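Local coordinates for beta-galactosidase (Bacillus circulans, PDB 4MAD), which probably hydrolyses terminal non-reducing beta-D-galactose residues from beta-D-galactosides, as a family 35 glycoside hydrolase built on an eight-stranded beta/alpha barrel, at residues I102-P107 with M244-W249; I109-E114 with N283-H288; S207-G212 with I217-N222; L166-E171 with G212-I217; V63-A68 with V88-T93. All coordinates share one frame; numbering follows the deposited sequence.

Interaction 1: residues I102-P107 with M244-W249; sequences IVRPGP and MCMEFW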
# COMPACT_ATOMS: atom_id res chain seq x y z
N ILE A 102 -5.73 5.55 -18.00
CA ILE A 102 -6.81 5.93 -17.13
C ILE A 102 -6.17 6.26 -15.79
O ILE A 102 -5.35 5.55 -15.36
CB ILE A 102 -7.81 4.81 -16.94
CG1 ILE A 102 -8.56 4.52 -18.24
CG2 ILE A 102 -8.80 5.15 -15.90
CD1 ILE A 102 -9.43 3.35 -18.21
N VAL A 103 -6.53 7.39 -15.22
CA VAL A 103 -5.99 7.83 -13.95
C VAL A 103 -7.14 7.84 -12.95
O VAL A 103 -8.18 8.30 -13.26
CB VAL A 103 -5.42 9.21 -14.04
CG1 VAL A 103 -4.91 9.64 -12.74
CG2 VAL A 103 -4.35 9.25 -14.97
N ARG A 104 -6.87 7.41 -11.80
CA ARG A 104 -7.88 7.25 -10.81
C ARG A 104 -7.44 8.05 -9.57
O ARG A 104 -6.72 7.57 -8.78
CB ARG A 104 -8.11 5.78 -10.47
CG ARG A 104 -8.65 4.95 -11.63
CD ARG A 104 -8.79 3.47 -11.32
NE ARG A 104 -9.76 3.21 -10.26
CZ ARG A 104 -9.98 2.02 -9.72
NH1 ARG A 104 -9.30 0.96 -10.14
NH2 ARG A 104 -10.89 1.88 -8.76
N PRO A 105 -7.62 9.36 -9.50
CA PRO A 105 -6.98 10.27 -8.56
C PRO A 105 -7.56 10.29 -7.13
O PRO A 105 -7.05 10.99 -6.31
CB PRO A 105 -7.13 11.60 -9.22
CG PRO A 105 -8.32 11.50 -9.93
CD PRO A 105 -8.45 10.12 -10.43
N GLY A 106 -8.55 9.47 -6.87
CA GLY A 106 -9.11 9.39 -5.55
C GLY A 106 -9.94 10.62 -5.21
O GLY A 106 -10.88 10.87 -5.88
N PRO A 107 -9.67 11.31 -4.12
CA PRO A 107 -8.45 11.28 -3.35
C PRO A 107 -8.17 10.12 -2.42
O PRO A 107 -7.08 9.98 -1.98
CB PRO A 107 -8.50 12.58 -2.57
CG PRO A 107 -9.85 12.92 -2.48
CD PRO A 107 -10.63 12.25 -3.55
N MET A 244 -18.66 -1.56 -18.36
CA MET A 244 -17.27 -1.74 -18.02
C MET A 244 -17.03 -2.28 -16.60
O MET A 244 -17.55 -1.79 -15.69
CB MET A 244 -16.48 -0.46 -18.18
CG MET A 244 -15.02 -0.71 -18.04
SD MET A 244 -14.10 0.62 -18.70
CE MET A 244 -12.51 0.01 -18.64
N CYS A 245 -16.18 -3.28 -16.47
CA CYS A 245 -15.72 -3.74 -15.19
C CYS A 245 -14.44 -3.00 -14.88
O CYS A 245 -13.46 -3.29 -15.42
CB CYS A 245 -15.43 -5.21 -15.25
SG CYS A 245 -14.76 -5.87 -13.73
N MET A 246 -14.52 -1.98 -14.06
CA MET A 246 -13.35 -1.19 -13.74
C MET A 246 -12.26 -1.83 -12.87
O MET A 246 -11.15 -1.45 -12.95
CB MET A 246 -13.78 0.17 -13.24
CG MET A 246 -12.71 1.07 -13.04
SD MET A 246 -11.74 1.59 -14.44
CE MET A 246 -12.96 1.92 -15.62
N GLU A 247 -12.64 -2.80 -12.05
CA GLU A 247 -11.73 -3.69 -11.38
C GLU A 247 -12.25 -5.14 -11.51
O GLU A 247 -13.19 -5.50 -10.92
CB GLU A 247 -11.56 -3.32 -9.91
CG GLU A 247 -11.23 -1.88 -9.64
CD GLU A 247 -11.19 -1.53 -8.16
OE1 GLU A 247 -11.33 -2.44 -7.34
OE2 GLU A 247 -11.10 -0.34 -7.87
N PHE A 248 -11.61 -5.93 -12.34
CA PHE A 248 -11.86 -7.35 -12.41
C PHE A 248 -10.79 -7.98 -11.52
O PHE A 248 -9.65 -8.06 -11.89
CB PHE A 248 -11.77 -7.84 -13.86
CG PHE A 248 -11.75 -9.34 -14.04
CD1 PHE A 248 -12.47 -10.19 -13.25
CD2 PHE A 248 -11.01 -9.91 -15.05
CE1 PHE A 248 -12.41 -11.54 -13.49
CE2 PHE A 248 -10.97 -11.22 -15.22
CZ PHE A 248 -11.69 -12.03 -14.45
N TRP A 249 -11.22 -8.43 -10.35
CA TRP A 249 -10.34 -8.95 -9.35
C TRP A 249 -10.01 -10.39 -9.75
O TRP A 249 -10.61 -11.31 -9.29
CB TRP A 249 -10.97 -8.89 -7.93
CG TRP A 249 -11.43 -7.55 -7.55
CD1 TRP A 249 -10.78 -6.43 -7.74
CD2 TRP A 249 -12.64 -7.21 -6.89
NE1 TRP A 249 -11.48 -5.38 -7.27
CE2 TRP A 249 -12.66 -5.84 -6.76
CE3 TRP A 249 -13.72 -7.93 -6.43
CZ2 TRP A 249 -13.70 -5.17 -6.18
CZ3 TRP A 249 -14.75 -7.26 -5.87
CH2 TRP A 249 -14.73 -5.91 -5.74

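Interaction 2: residues I109-E114 with N283-H288; sequences ICAEWE and NFYMAH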
# COMPACT_ATOMS: atom_id res chain seq x y z
N ILE A 109 -8.07 6.14 -2.52
CA ILE A 109 -7.87 5.13 -3.53
C ILE A 109 -8.04 3.70 -3.00
O ILE A 109 -8.18 2.79 -3.72
CB ILE A 109 -6.52 5.29 -4.20
CG1 ILE A 109 -5.40 5.15 -3.18
CG2 ILE A 109 -6.40 6.65 -4.91
CD1 ILE A 109 -4.10 4.82 -3.76
N CYS A 110 -8.11 3.58 -1.70
CA CYS A 110 -8.31 2.27 -1.09
C CYS A 110 -7.07 1.52 -1.53
O CYS A 110 -6.00 1.90 -1.21
CB CYS A 110 -9.58 1.63 -1.59
SG CYS A 110 -9.99 0.18 -0.64
N ALA A 111 -7.26 0.43 -2.27
CA ALA A 111 -6.16 -0.26 -2.96
C ALA A 111 -5.25 -1.16 -2.11
O ALA A 111 -4.34 -1.79 -2.64
CB ALA A 111 -5.31 0.75 -3.73
N GLU A 112 -5.49 -1.23 -0.80
CA GLU A 112 -4.68 -2.04 0.07
C GLU A 112 -3.37 -1.31 0.37
O GLU A 112 -2.37 -1.92 0.46
CB GLU A 112 -4.39 -3.40 -0.57
CG GLU A 112 -5.52 -4.35 -0.55
CD GLU A 112 -6.51 -4.10 -1.63
OE1 GLU A 112 -6.18 -4.20 -2.77
OE2 GLU A 112 -7.64 -3.87 -1.36
N TRP A 113 -3.45 -0.00 0.48
CA TRP A 113 -2.34 0.92 0.64
C TRP A 113 -2.55 1.78 1.88
O TRP A 113 -3.64 2.12 2.17
CB TRP A 113 -2.27 1.84 -0.59
CG TRP A 113 -1.15 2.77 -0.70
CD1 TRP A 113 -1.19 4.11 -0.49
CD2 TRP A 113 0.17 2.48 -1.12
NE1 TRP A 113 0.00 4.66 -0.70
CE2 TRP A 113 0.88 3.68 -1.06
CE3 TRP A 113 0.85 1.33 -1.46
CZ2 TRP A 113 2.21 3.76 -1.40
CZ3 TRP A 113 2.17 1.42 -1.76
CH2 TRP A 113 2.82 2.62 -1.76
N GLU A 114 -1.48 2.21 2.52
CA GLU A 114 -1.59 2.83 3.82
C GLU A 114 -2.66 3.93 3.79
O GLU A 114 -2.60 4.79 2.99
CB GLU A 114 -0.25 3.47 4.18
CG GLU A 114 0.33 3.12 5.51
CD GLU A 114 -0.16 3.99 6.65
OE1 GLU A 114 -0.10 3.53 7.78
OE2 GLU A 114 -0.57 5.08 6.36
N ASN A 283 -10.95 -3.74 -16.88
CA ASN A 283 -9.67 -3.37 -16.28
C ASN A 283 -9.22 -4.45 -15.32
O ASN A 283 -9.85 -4.67 -14.36
CB ASN A 283 -9.78 -2.05 -15.57
CG ASN A 283 -8.48 -1.56 -15.01
OD1 ASN A 283 -7.44 -1.67 -15.64
ND2 ASN A 283 -8.54 -1.00 -13.81
N PHE A 284 -8.14 -5.12 -15.63
CA PHE A 284 -7.66 -6.19 -14.81
C PHE A 284 -7.03 -5.59 -13.52
O PHE A 284 -6.16 -4.79 -13.61
CB PHE A 284 -6.64 -7.03 -15.57
CG PHE A 284 -7.21 -8.16 -16.32
CD1 PHE A 284 -6.97 -9.42 -15.93
CD2 PHE A 284 -7.98 -7.97 -17.41
CE1 PHE A 284 -7.52 -10.45 -16.61
CE2 PHE A 284 -8.49 -9.01 -18.08
CZ PHE A 284 -8.26 -10.24 -17.68
N TYR A 285 -7.50 -6.04 -12.36
CA TYR A 285 -6.93 -5.68 -11.09
C TYR A 285 -6.37 -6.91 -10.36
O TYR A 285 -7.13 -7.71 -9.92
CB TYR A 285 -7.99 -5.01 -10.25
CG TYR A 285 -7.41 -4.23 -9.11
CD1 TYR A 285 -7.30 -2.86 -9.14
CD2 TYR A 285 -6.89 -4.88 -8.02
CE1 TYR A 285 -6.74 -2.18 -8.10
CE2 TYR A 285 -6.32 -4.20 -7.00
CZ TYR A 285 -6.26 -2.85 -7.03
OH TYR A 285 -5.68 -2.21 -5.99
N MET A 286 -5.05 -7.05 -10.22
CA MET A 286 -4.03 -6.19 -10.78
C MET A 286 -3.38 -6.87 -11.99
O MET A 286 -3.23 -8.05 -11.99
CB MET A 286 -2.94 -5.96 -9.77
CG MET A 286 -3.30 -5.20 -8.58
SD MET A 286 -3.62 -3.53 -8.83
CE MET A 286 -2.06 -2.98 -9.35
N ALA A 287 -3.05 -6.13 -13.02
CA ALA A 287 -2.30 -6.73 -14.10
C ALA A 287 -0.87 -6.99 -13.72
O ALA A 287 -0.39 -8.02 -13.89
CB ALA A 287 -2.33 -5.88 -15.33
N HIS A 288 -0.22 -5.96 -13.23
CA HIS A 288 0.98 -6.04 -12.47
C HIS A 288 0.80 -5.39 -11.09
O HIS A 288 0.47 -4.28 -10.99
CB HIS A 288 2.11 -5.34 -13.21
CG HIS A 288 3.39 -5.35 -12.46
ND1 HIS A 288 4.06 -6.51 -12.17
CD2 HIS A 288 4.09 -4.35 -11.87
CE1 HIS A 288 5.13 -6.21 -11.46
NE2 HIS A 288 5.19 -4.91 -11.31

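Interaction 3: residues S207-G212 with I217-N222; sequences SMLSGG and IFETVN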
# COMPACT_ATOMS: atom_id res chain seq x y z
N SER A 207 -27.26 -0.76 -2.71
CA SER A 207 -26.79 0.23 -1.77
C SER A 207 -25.58 0.95 -2.35
O SER A 207 -25.44 2.11 -2.22
CB SER A 207 -26.41 -0.39 -0.44
OG SER A 207 -25.28 -1.19 -0.57
N MET A 208 -24.68 0.21 -2.95
CA MET A 208 -23.48 0.82 -3.49
C MET A 208 -23.71 1.75 -4.68
O MET A 208 -23.12 2.75 -4.80
CB MET A 208 -22.45 -0.25 -3.83
CG MET A 208 -22.08 -1.06 -2.62
SD MET A 208 -21.13 -2.48 -3.14
CE MET A 208 -20.57 -3.08 -1.56
N LEU A 209 -24.53 1.30 -5.59
CA LEU A 209 -24.89 2.10 -6.71
C LEU A 209 -25.70 3.35 -6.31
O LEU A 209 -25.51 4.40 -6.83
CB LEU A 209 -25.67 1.29 -7.72
CG LEU A 209 -24.89 0.12 -8.27
CD1 LEU A 209 -25.79 -0.80 -8.96
CD2 LEU A 209 -23.92 0.69 -9.27
N SER A 210 -26.61 3.20 -5.38
CA SER A 210 -27.33 4.38 -4.94
C SER A 210 -26.39 5.39 -4.27
O SER A 210 -26.49 6.55 -4.48
CB SER A 210 -28.50 4.07 -4.00
OG SER A 210 -29.40 3.19 -4.55
N GLY A 211 -25.53 4.92 -3.41
CA GLY A 211 -24.61 5.79 -2.74
C GLY A 211 -23.52 6.43 -3.56
O GLY A 211 -23.11 7.52 -3.30
N GLY A 212 -22.98 5.65 -4.48
CA GLY A 212 -21.84 6.08 -5.23
C GLY A 212 -21.96 6.73 -6.60
O GLY A 212 -21.02 7.27 -7.05
N ILE A 217 -22.83 11.37 -14.50
CA ILE A 217 -21.56 10.68 -14.59
C ILE A 217 -21.67 9.16 -14.87
O ILE A 217 -22.37 8.48 -14.19
CB ILE A 217 -20.73 10.94 -13.30
CG1 ILE A 217 -20.41 12.42 -13.14
CG2 ILE A 217 -19.52 10.16 -13.33
CD1 ILE A 217 -19.60 12.99 -14.22
N PHE A 218 -20.92 8.68 -15.84
CA PHE A 218 -20.88 7.27 -16.22
C PHE A 218 -20.46 6.42 -15.02
O PHE A 218 -19.55 6.75 -14.36
CB PHE A 218 -19.85 7.15 -17.35
CG PHE A 218 -19.67 5.76 -17.90
CD1 PHE A 218 -20.72 5.04 -18.37
CD2 PHE A 218 -18.42 5.20 -17.98
CE1 PHE A 218 -20.53 3.80 -18.86
CE2 PHE A 218 -18.25 3.97 -18.46
CZ PHE A 218 -19.30 3.27 -18.90
N GLU A 219 -21.13 5.30 -14.82
CA GLU A 219 -20.79 4.36 -13.77
C GLU A 219 -20.23 3.04 -14.32
O GLU A 219 -20.66 2.57 -15.34
CB GLU A 219 -21.97 4.12 -12.81
CG GLU A 219 -21.82 3.07 -11.76
CD GLU A 219 -20.94 3.48 -10.59
OE1 GLU A 219 -19.84 3.92 -10.85
OE2 GLU A 219 -21.35 3.34 -9.43
N THR A 220 -19.29 2.47 -13.60
CA THR A 220 -18.71 1.18 -13.91
C THR A 220 -18.86 0.32 -12.68
O THR A 220 -19.10 0.84 -11.66
CB THR A 220 -17.25 1.31 -14.27
OG1 THR A 220 -16.52 1.91 -13.23
CG2 THR A 220 -17.08 2.12 -15.54
N VAL A 221 -18.75 -0.96 -12.69
CA VAL A 221 -18.70 -1.83 -11.54
C VAL A 221 -17.43 -2.68 -11.45
O VAL A 221 -16.78 -2.89 -12.45
CB VAL A 221 -19.91 -2.78 -11.51
CG1 VAL A 221 -21.20 -1.99 -11.36
CG2 VAL A 221 -19.95 -3.63 -12.78
N ASN A 222 -17.26 -3.12 -10.19
CA ASN A 222 -16.12 -3.88 -9.82
C ASN A 222 -16.52 -5.24 -9.29
O ASN A 222 -17.40 -5.34 -8.52
CB ASN A 222 -15.39 -3.12 -8.73
CG ASN A 222 -14.94 -1.77 -9.18
OD1 ASN A 222 -14.77 -1.54 -10.34
ND2 ASN A 222 -14.67 -0.90 -8.24

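Interaction 4: residues L166-E171 with G212-I217; sequences LQIENE and GMIEGI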
# COMPACT_ATOMS: atom_id res chain seq x y z
N LEU A 166 -10.77 9.65 -16.29
CA LEU A 166 -10.46 9.71 -14.89
C LEU A 166 -11.62 9.32 -13.99
O LEU A 166 -12.74 9.62 -14.28
CB LEU A 166 -10.02 11.11 -14.56
CG LEU A 166 -8.84 11.68 -15.29
CD1 LEU A 166 -9.32 12.56 -16.38
CD2 LEU A 166 -7.99 12.46 -14.37
N GLN A 167 -11.30 8.67 -12.88
CA GLN A 167 -12.32 8.26 -11.92
C GLN A 167 -12.51 9.31 -10.86
O GLN A 167 -11.59 9.87 -10.44
CB GLN A 167 -11.94 6.98 -11.23
CG GLN A 167 -13.06 6.33 -10.51
CD GLN A 167 -12.68 5.07 -9.81
OE1 GLN A 167 -12.17 5.11 -8.71
NE2 GLN A 167 -12.91 3.95 -10.43
N ILE A 168 -13.74 9.52 -10.44
CA ILE A 168 -14.05 10.49 -9.46
C ILE A 168 -13.89 9.99 -8.06
O ILE A 168 -13.04 10.44 -7.41
CB ILE A 168 -15.36 11.22 -9.70
CG1 ILE A 168 -15.20 12.09 -10.95
CG2 ILE A 168 -15.69 12.04 -8.51
CD1 ILE A 168 -16.40 12.49 -11.55
N GLU A 169 -14.61 9.06 -7.55
CA GLU A 169 -14.04 8.83 -6.18
C GLU A 169 -13.53 7.42 -6.40
O GLU A 169 -13.16 7.03 -7.42
CB GLU A 169 -15.11 8.97 -5.11
CG GLU A 169 -14.77 9.79 -3.90
CD GLU A 169 -14.51 8.94 -2.70
OE1 GLU A 169 -14.59 7.73 -2.78
OE2 GLU A 169 -14.18 9.49 -1.68
N ASN A 170 -13.46 6.70 -5.33
CA ASN A 170 -13.51 5.27 -5.42
C ASN A 170 -14.45 4.40 -4.64
O ASN A 170 -14.45 4.43 -3.45
CB ASN A 170 -12.07 4.95 -5.06
CG ASN A 170 -11.70 3.52 -5.34
OD1 ASN A 170 -11.44 3.18 -6.43
ND2 ASN A 170 -11.74 2.68 -4.35
N GLU A 171 -15.29 3.67 -5.34
CA GLU A 171 -16.23 2.81 -4.68
C GLU A 171 -16.93 3.56 -3.53
O GLU A 171 -17.02 3.07 -2.44
CB GLU A 171 -15.52 1.54 -4.20
CG GLU A 171 -15.19 0.55 -5.26
CD GLU A 171 -14.84 -0.87 -4.77
OE1 GLU A 171 -14.30 -0.97 -3.67
OE2 GLU A 171 -15.10 -1.82 -5.51
N GLY A 212 -22.98 5.65 -4.48
CA GLY A 212 -21.84 6.08 -5.23
C GLY A 212 -21.96 6.73 -6.60
O GLY A 212 -21.02 7.27 -7.05
N MET A 213 -23.10 6.62 -7.27
CA MET A 213 -23.28 7.25 -8.56
C MET A 213 -23.47 8.75 -8.38
O MET A 213 -24.02 9.19 -7.40
CB MET A 213 -24.42 6.62 -9.34
CG MET A 213 -24.30 5.16 -9.55
SD MET A 213 -25.64 4.41 -10.48
CE MET A 213 -25.63 5.47 -11.87
N ILE A 214 -22.98 9.49 -9.35
CA ILE A 214 -23.14 10.91 -9.43
C ILE A 214 -23.98 11.34 -10.66
O ILE A 214 -23.82 10.85 -11.73
CB ILE A 214 -21.82 11.65 -9.49
CG1 ILE A 214 -20.78 11.03 -8.57
CG2 ILE A 214 -22.05 13.05 -9.09
CD1 ILE A 214 -19.45 11.61 -8.72
N GLU A 215 -24.87 12.29 -10.45
CA GLU A 215 -25.70 12.71 -11.51
C GLU A 215 -24.79 13.22 -12.59
O GLU A 215 -23.90 13.97 -12.35
CB GLU A 215 -26.66 13.80 -11.04
CG GLU A 215 -27.56 14.33 -12.08
CD GLU A 215 -28.47 13.28 -12.71
OE1 GLU A 215 -28.14 12.10 -12.70
OE2 GLU A 215 -29.52 13.64 -13.26
N GLY A 216 -25.09 12.78 -13.79
CA GLY A 216 -24.40 13.14 -15.00
C GLY A 216 -23.15 12.36 -15.32
O GLY A 216 -22.51 12.64 -16.26
N ILE A 217 -22.83 11.37 -14.50
CA ILE A 217 -21.56 10.68 -14.59
C ILE A 217 -21.67 9.16 -14.87
O ILE A 217 -22.37 8.48 -14.19
CB ILE A 217 -20.73 10.94 -13.30
CG1 ILE A 217 -20.41 12.42 -13.14
CG2 ILE A 217 -19.52 10.16 -13.33
CD1 ILE A 217 -19.60 12.99 -14.22

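Interaction 5: residues V63-A68 with V88-T93; sequences VETYVA and VRFIKT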
# COMPACT_ATOMS: atom_id res chain seq x y z
N VAL A 63 -3.55 1.27 -19.72
CA VAL A 63 -3.06 1.01 -18.38
C VAL A 63 -3.78 1.99 -17.45
O VAL A 63 -4.08 3.06 -17.82
CB VAL A 63 -1.53 1.15 -18.22
CG1 VAL A 63 -1.06 2.53 -18.52
CG2 VAL A 63 -1.11 0.76 -16.87
N GLU A 64 -4.07 1.53 -16.24
CA GLU A 64 -4.80 2.28 -15.29
C GLU A 64 -4.00 2.33 -14.01
O GLU A 64 -3.54 1.33 -13.57
CB GLU A 64 -6.16 1.66 -15.03
CG GLU A 64 -6.95 2.26 -13.93
CD GLU A 64 -6.58 1.67 -12.58
OE1 GLU A 64 -6.62 0.47 -12.42
OE2 GLU A 64 -6.23 2.46 -11.72
N THR A 65 -3.89 3.51 -13.42
CA THR A 65 -3.26 3.64 -12.15
C THR A 65 -4.02 4.56 -11.22
O THR A 65 -4.57 5.50 -11.64
CB THR A 65 -1.84 4.17 -12.27
OG1 THR A 65 -1.18 4.12 -11.01
CG2 THR A 65 -1.86 5.58 -12.76
N TYR A 66 -4.00 4.24 -9.95
CA TYR A 66 -4.37 5.17 -8.91
C TYR A 66 -3.28 6.21 -8.74
O TYR A 66 -2.22 6.03 -9.24
CB TYR A 66 -4.51 4.47 -7.57
CG TYR A 66 -5.74 3.67 -7.33
CD1 TYR A 66 -6.99 4.23 -7.39
CD2 TYR A 66 -5.65 2.36 -6.95
CE1 TYR A 66 -8.11 3.47 -7.13
CE2 TYR A 66 -6.74 1.64 -6.70
CZ TYR A 66 -7.98 2.18 -6.78
OH TYR A 66 -9.08 1.41 -6.53
N VAL A 67 -3.60 7.30 -8.05
CA VAL A 67 -2.63 8.28 -7.58
C VAL A 67 -2.61 8.30 -6.06
O VAL A 67 -3.60 8.48 -5.50
CB VAL A 67 -2.99 9.72 -8.00
CG1 VAL A 67 -1.95 10.62 -7.57
CG2 VAL A 67 -3.21 9.83 -9.50
N ALA A 68 -1.44 8.18 -5.45
CA ALA A 68 -1.32 8.03 -4.03
C ALA A 68 -1.01 9.39 -3.38
O ALA A 68 0.08 9.83 -3.39
CB ALA A 68 -0.23 7.06 -3.73
N VAL A 88 4.41 11.69 -13.63
CA VAL A 88 4.55 12.15 -14.98
C VAL A 88 5.43 11.22 -15.85
O VAL A 88 5.07 10.87 -16.93
CB VAL A 88 5.03 13.58 -14.98
CG1 VAL A 88 5.35 14.05 -16.35
CG2 VAL A 88 3.99 14.45 -14.39
N ARG A 89 6.55 10.77 -15.34
CA ARG A 89 7.42 9.88 -16.05
C ARG A 89 6.70 8.58 -16.34
O ARG A 89 6.80 8.05 -17.39
CB ARG A 89 8.65 9.63 -15.23
CG ARG A 89 9.65 8.67 -15.86
CD ARG A 89 10.78 8.32 -14.93
NE ARG A 89 11.55 7.19 -15.42
CZ ARG A 89 12.62 6.71 -14.86
NH1 ARG A 89 13.09 7.25 -13.75
NH2 ARG A 89 13.24 5.69 -15.42
N PHE A 90 5.95 8.09 -15.36
CA PHE A 90 5.30 6.82 -15.54
C PHE A 90 4.32 6.91 -16.69
O PHE A 90 4.32 6.11 -17.57
CB PHE A 90 4.59 6.42 -14.26
CG PHE A 90 3.68 5.24 -14.41
CD1 PHE A 90 4.17 3.99 -14.44
CD2 PHE A 90 2.34 5.38 -14.51
CE1 PHE A 90 3.36 2.93 -14.58
CE2 PHE A 90 1.54 4.32 -14.66
CZ PHE A 90 2.04 3.12 -14.69
N ILE A 91 3.50 7.96 -16.65
CA ILE A 91 2.53 8.15 -17.69
C ILE A 91 3.13 8.38 -19.11
O ILE A 91 2.70 7.82 -20.05
CB ILE A 91 1.56 9.26 -17.33
CG1 ILE A 91 0.79 8.87 -16.06
CG2 ILE A 91 0.66 9.58 -18.49
CD1 ILE A 91 -0.19 9.84 -15.64
N LYS A 92 4.18 9.15 -19.18
CA LYS A 92 4.92 9.29 -20.44
C LYS A 92 5.47 7.97 -20.90
O LYS A 92 5.56 7.74 -22.05
CB LYS A 92 6.03 10.28 -20.30
CG LYS A 92 5.56 11.67 -20.33
CD LYS A 92 6.67 12.60 -19.97
CE LYS A 92 6.33 13.97 -20.33
NZ LYS A 92 7.52 14.79 -20.24
N THR A 93 5.83 7.10 -19.99
CA THR A 93 6.30 5.80 -20.36
C THR A 93 5.21 4.96 -21.04
O THR A 93 5.45 4.28 -21.99
CB THR A 93 6.98 5.06 -19.22
OG1 THR A 93 7.97 5.89 -18.64
CG2 THR A 93 7.62 3.77 -19.70

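Interaction 1: residues I102-P107 with M244-W249
The Arg104 guanidinium has Met246 CG over one face, 4.4 Å from Arg104 CZ, while the Glu247 carboxylate sits at its edge, near its plane. The carboxylate is turned 46° from the guanidinium, so the two groups do not meet as a flat, two-pronged pair. Instead a single oxygen takes the salt bridge: Arg104 NH2 lies 2.4 Å from Glu247 OE2, a separation too short to be taken at face value, and NH1 adds a weak bond to the same OE2. A bend in the arginine chain at chi3 (64°) swings the guanidinium toward the glutamate, whose own chain runs extended beyond CG. Strands 100-104 and 244-249 are not neighbours in the (beta/alpha)8 barrel, and the pair meets across its interior, where Glu247 is the predicted nucleophile of the family 35 active site and Glu171 the predicted proton donor. The other carboxylate oxygen, OE1, accepts Trp249 NE1 at 2.9 Å through its anti lone pair, with OE1 close to the indole plane. A glutamine in place of Glu247 would probably deprive the buried Arg104 of its closest counter-charge. Asn170 OD1 is a further, weak acceptor for Arg104 NH2.

Interaction 2: residues I109-E114 with N283-H288
Tyr285, Ala111 and Glu112 carry this contact, and nearly all of it gathers round the phenol oxygen. Tyr285 reaches across from the end of strand 281-284, its ring carried over by a CG placed anti to the backbone N (chi1 -163°). Its OH comes to 3.7 Å from Ala111 CB and 3.6 Å from Ala111 O. Glu112 advances from the opposite direction, its chain bent at chi2 (80°), and brings OE1 to 3.8 Å from Tyr285 OH. The carboxylate and the ring stand almost perpendicular, with planes 82° apart. What links the two polar ends is Tyr313, whose hydroxyl is hydrogen-bonded both to Glu112 OE1 and to Tyr285 OH, while Ala111 O is held by Arg42 NH2. Over one ring face, above its centre, sits Met286 SD, 3.2 Å from the plane; the peptide bond between Tyr285 and Met286 is cis. Glu112 also lines the pocket that holds a bound 2-(2-methoxyethoxy)ethanol, and the Tyr285 side chain is about 4 Å from that of the predicted nucleophile Glu247. The arrangement thus belongs to the active-site mouth of a TIM barrel, where loops following the strands shape the pocket.

Interaction 3: residues S207-G212 with I217-N222
Leu209 packs against Glu219 at the close end of this contact, while the helix face bearing Ser207 and Ser210 is turned to solvent. One methyl does the touching: Leu209 CD2 lies 3.7 Å from Glu219 OE2 and 4.0 Å from Glu219 CG, the leucine crossing the bent glutamate chain at a slant. The bend at chi2 (75°) folds the carboxylate back; its OE1, less certainly placed, is hydrogen-bonded to Thr200 OG1 of the neighbouring strand 197-202. Packing thins on moving along the strand, since Val221 CG1 is 4.4 Å from the same Leu209 methyl. Glu219 OE2 also faces a like charge, Asp202 OD2, which might raise the proton affinity of the pair. Tyr237 and Leu234 of helix 227-237 add apolar cover beside Leu209 and Val221. The axes of segments 207-212 and 218-222 run at 146° and approach to 10.6 Å; helix 206-212 and strand 218-223 form the second half of the beta-alpha-beta unit that starts at strand 197-202 of the TIM barrel.

Interaction 4: residues L166-E171 with G212-I217
Ile168 meets two isoleucines of the 212-217 loop, one with each of its branches. Its CG2 methyl touches Ile214 CD1 at 3.8 Å, where the two side chains pass at a slant, and its CD1 reaches Ile217 CD1 at 4.2 Å, where they cross at about a right angle. The fork is set by chi1 (-68°), which places CG2 anti to the backbone N and CG1 anti to the carbonyl carbon, beside the backbone N. Behind this apolar shell, the loop is shaped by a type II beta turn from Ile214 to Ile217, closed by the bond from Ile217 N to Ile214 O (3.0 Å); Gly216 takes the positive phi (84°) of its third position. In 166-171 the chain past Ile168 is steadied by Glu169, whose OE1 receives Asn170 N at 3.0 Å from above the carboxylate plane and also forms a salt bridge with Arg131; its OE2 is bonded to Tyr181 OH. Glu171, the predicted proton donor, follows, although the isoleucine cluster is remote from the catalytic groups. Helix 179-192 borders the cluster through Leu182 and Arg186, and so does strand 197-202, with Leu198 touching Ile168 and Ile217 and Thr200 touching Ile214.

Interaction 5: residues V63-A68 with V88-T93
Phe90 packs against Thr65 and Val63, joining helix 87-97 to strand 62-66 in the outer layer of the beta/alpha barrel, where helices pack on the parallel sheet. The apolar contacts come first. Phe90 CE2 is 4.1 Å from Thr65 CG2 and equally far from Thr65 CB, and Phe90 CZ approaches Val63 CG2 at 4.5 Å; both methyls meet the ring obliquely. Chi1 of Phe90 (170°) carries the ring off the helix toward the strand, and Trp48 packs edge-to-face with it. A glycine in place of Thr65 would probably open a gap beside Phe90 CE2 and leave the ring freer to shift. Hydrogen bonds act within each segment. On the helix, Thr93 OG1 and Thr93 N reach Arg89 O from opposite faces of its plane. On the strand, Thr65 turns its methyl to the ring while its hydroxyl turns to the next residue, and OG1 donates to Tyr66 O at 2.8 Å, in the carbonyl plane and on a lone pair.

From the N terminus, interaction 5 closes first, a short loop tying strand 62-66 to helix 87-97 before any other contact opens. Interaction 1 then opens at strand 100-104, and interaction 2 just after it at 109-114; the two cross, since interaction 1 closes at 244-249 and interaction 2 at 283-288. Interactions 3 and 4 are nested inside both of these loops. They cross each other, 166-171 reaching to 212-217 while 207-212 pairs with 217-222, and share Gly212 and Ile217. All five reach the same barrel sheet: interactions 1 and 2 span its interior and mouth, while 3, 4 and 5 fasten helices and loops outside it. Asn283 ND2, probably bonded to Met246 O and Glu64 OE1, links interactions 1, 2 and 5.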